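Local atomic coordinates of polymerase nucleotidyl transferase domain-containing protein (Archaeoglobus fulgidus, PDB entry 1YLQ), a protein that is uncharacterised but probably acts as a nucleotidyltransferase, transferring a nucleotide to an acceptor not yet known. Residues Ala18-Tyr23 / Val40-Asp45. Numbering follows the deposited sequence.
Sequences AEIYLY and VAIVSD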
loop_
_atom_site.group_PDB
_atom_site.type_symbol
_atom_site.label_atom_id
_atom_site.label_comp_id
_atom_site.label_asym_id
_atom_site.label_seq_id
_atom_site.Cartn_x
_atom_site.Cartn_y
_atom_site.Cartn_z
ATOM N N ALA A 18 -9.282 -2.852 19.173
ATOM C CA ALA A 18 -9.177 -1.900 18.096
ATOM C C ALA A 18 -9.677 -2.425 16.758
ATOM O O ALA A 18 -9.622 -3.650 16.448
ATOM C CB ALA A 18 -7.768 -1.252 17.993
ATOM N N GLU A 19 -10.238 -1.518 15.975
ATOM C CA GLU A 19 -10.640 -1.861 14.634
ATOM C C GLU A 19 -9.781 -1.103 13.664
ATOM O O GLU A 19 -9.328 0.012 13.971
ATOM C CB GLU A 19 -12.115 -1.579 14.392
ATOM C CG GLU A 19 -13.058 -2.514 15.203
ATOM C CD GLU A 19 -13.285 -3.914 14.552
ATOM O OE1 GLU A 19 -12.369 -4.551 13.928
ATOM O OE2 GLU A 19 -14.416 -4.405 14.707
ATOM N N ILE A 20 -9.468 -1.751 12.542
ATOM C CA ILE A 20 -8.574 -1.120 11.579
ATOM C C ILE A 20 -9.284 -0.974 10.260
ATOM O O ILE A 20 -9.838 -1.946 9.732
ATOM C CB ILE A 20 -7.231 -1.929 11.400
ATOM C CG1 ILE A 20 -6.534 -2.088 12.754
ATOM C CG2 ILE A 20 -6.341 -1.261 10.305
ATOM C CD1 ILE A 20 -5.616 -3.331 12.809
ATOM N N TYR A 21 -9.217 0.237 9.725
ATOM C CA TYR A 21 -9.798 0.525 8.428
ATOM C C TYR A 21 -8.754 1.074 7.469
ATOM O O TYR A 21 -7.946 1.934 7.866
ATOM C CB TYR A 21 -10.846 1.615 8.635
ATOM C CG TYR A 21 -11.895 1.245 9.635
ATOM C CD1 TYR A 21 -13.015 0.531 9.250
ATOM C CD2 TYR A 21 -11.766 1.617 10.982
ATOM C CE1 TYR A 21 -14.016 0.204 10.158
ATOM C CE2 TYR A 21 -12.742 1.240 11.931
ATOM C CZ TYR A 21 -13.879 0.569 11.486
ATOM O OH TYR A 21 -14.862 0.204 12.386
ATOM N N LEU A 22 -8.832 0.659 6.199
ATOM C CA LEU A 22 -7.907 1.106 5.135
ATOM C C LEU A 22 -8.610 2.062 4.170
ATOM O O LEU A 22 -9.751 1.839 3.783
ATOM C CB LEU A 22 -7.349 -0.114 4.360
ATOM C CG LEU A 22 -6.515 -1.141 5.163
ATOM C CD1 LEU A 22 -5.894 -2.254 4.195
ATOM C CD2 LEU A 22 -5.382 -0.410 5.944
ATOM N N TYR A 23 -7.962 3.165 3.826
ATOM C CA TYR A 23 -8.422 4.004 2.732
ATOM C C TYR A 23 -7.187 4.633 2.083
ATOM O O TYR A 23 -6.086 4.034 2.115
ATOM C CB TYR A 23 -9.508 5.013 3.198
ATOM C CG TYR A 23 -9.151 5.827 4.420
ATOM C CD1 TYR A 23 -9.148 5.215 5.672
ATOM C CD2 TYR A 23 -8.892 7.231 4.342
ATOM C CE1 TYR A 23 -8.837 5.916 6.814
ATOM C CE2 TYR A 23 -8.548 7.982 5.557
ATOM C CZ TYR A 23 -8.553 7.260 6.763
ATOM O OH TYR A 23 -8.298 7.786 8.000
ATOM N N VAL A 40 -4.412 4.357 7.168
ATOM C CA VAL A 40 -4.760 3.300 8.132
ATOM C C VAL A 40 -5.370 3.968 9.349
ATOM O O VAL A 40 -4.680 4.648 10.109
ATOM C CB VAL A 40 -3.534 2.532 8.591
ATOM C CG1 VAL A 40 -3.959 1.295 9.426
ATOM C CG2 VAL A 40 -2.700 2.038 7.405
ATOM N N ALA A 41 -6.660 3.784 9.549
ATOM C CA ALA A 41 -7.293 4.329 10.765
ATOM C C ALA A 41 -7.366 3.185 11.786
ATOM O O ALA A 41 -7.851 2.096 11.476
ATOM C CB ALA A 41 -8.639 4.886 10.445
ATOM N N ILE A 42 -6.810 3.415 12.972
ATOM C CA ILE A 42 -6.850 2.450 14.048
ATOM C C ILE A 42 -7.712 3.055 15.156
ATOM O O ILE A 42 -7.380 4.096 15.711
ATOM C CB ILE A 42 -5.425 2.110 14.512
ATOM C CG1 ILE A 42 -4.591 1.669 13.280
ATOM C CG2 ILE A 42 -5.468 1.003 15.712
ATOM C CD1 ILE A 42 -3.162 1.428 13.549
ATOM N N VAL A 43 -8.842 2.419 15.457
ATOM C CA VAL A 43 -9.946 3.102 16.094
ATOM C C VAL A 43 -10.346 2.355 17.363
ATOM O O VAL A 43 -10.668 1.171 17.317
ATOM C CB VAL A 43 -11.181 3.148 15.152
ATOM C CG1 VAL A 43 -12.375 3.801 15.843
ATOM C CG2 VAL A 43 -10.822 3.850 13.766
ATOM N N SER A 44 -10.339 3.065 18.498
ATOM C CA SER A 44 -10.794 2.451 19.771
ATOM C C SER A 44 -11.045 3.586 20.727
ATOM O O SER A 44 -10.323 4.586 20.684
ATOM C CB SER A 44 -9.671 1.574 20.354
ATOM O OG SER A 44 -10.001 1.205 21.688
ATOM N N ASP A 45 -12.001 3.429 21.646
ATOM C CA ASP A 45 -12.163 4.478 22.670
ATOM C C ASP A 45 -11.072 4.421 23.741
ATOM O O ASP A 45 -10.948 5.321 24.573
ATOM C CB ASP A 45 -13.560 4.458 23.286
ATOM C CG ASP A 45 -14.590 5.096 22.378
ATOM O OD1 ASP A 45 -14.232 5.826 21.394
ATOM O OD2 ASP A 45 -15.775 4.918 22.668
#
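Strands 19-23 and 38-43 run antiparallel, joined by two pairs of backbone hydrogen bonds, E19 with V43 and Y21 with A41. The shortest runs from A41 N to Y21 O (2.8 Å) and meets the oxygen nearly along its C=O axis. On the face of Y21, A41 and V43, the Y21 ring carries the contact. Its CG is anti to the carbonyl carbon (chi1 -57°), and the side chain crosses that of V43 at about a right angle. V43 CG2 lies at the ring edge, 3.7 Å from Y21 CD2. W79 of helix 76-83 stacks on the same ring. An alanine here would remove the ring that meets V43 and stacks on W79, and would probably leave this face less well packed. Y23 CG sits in the crowded position between backbone N and carbonyl carbon (chi1 51°), which brings the ring edge to A41. A41 CB lies in the ring plane, 3.8 Å from Y23 CE1. On the other face I20 and V40 point the same way, with I20 CG2 3.6 Å from V40 CG1. L22 CD2 lies alongside V40 CG2. I20 and L22 also touch helix 3-14. Helices thus pack on both faces of a mixed sheet, as in the alpha/beta core of the nucleotidyltransferase fold.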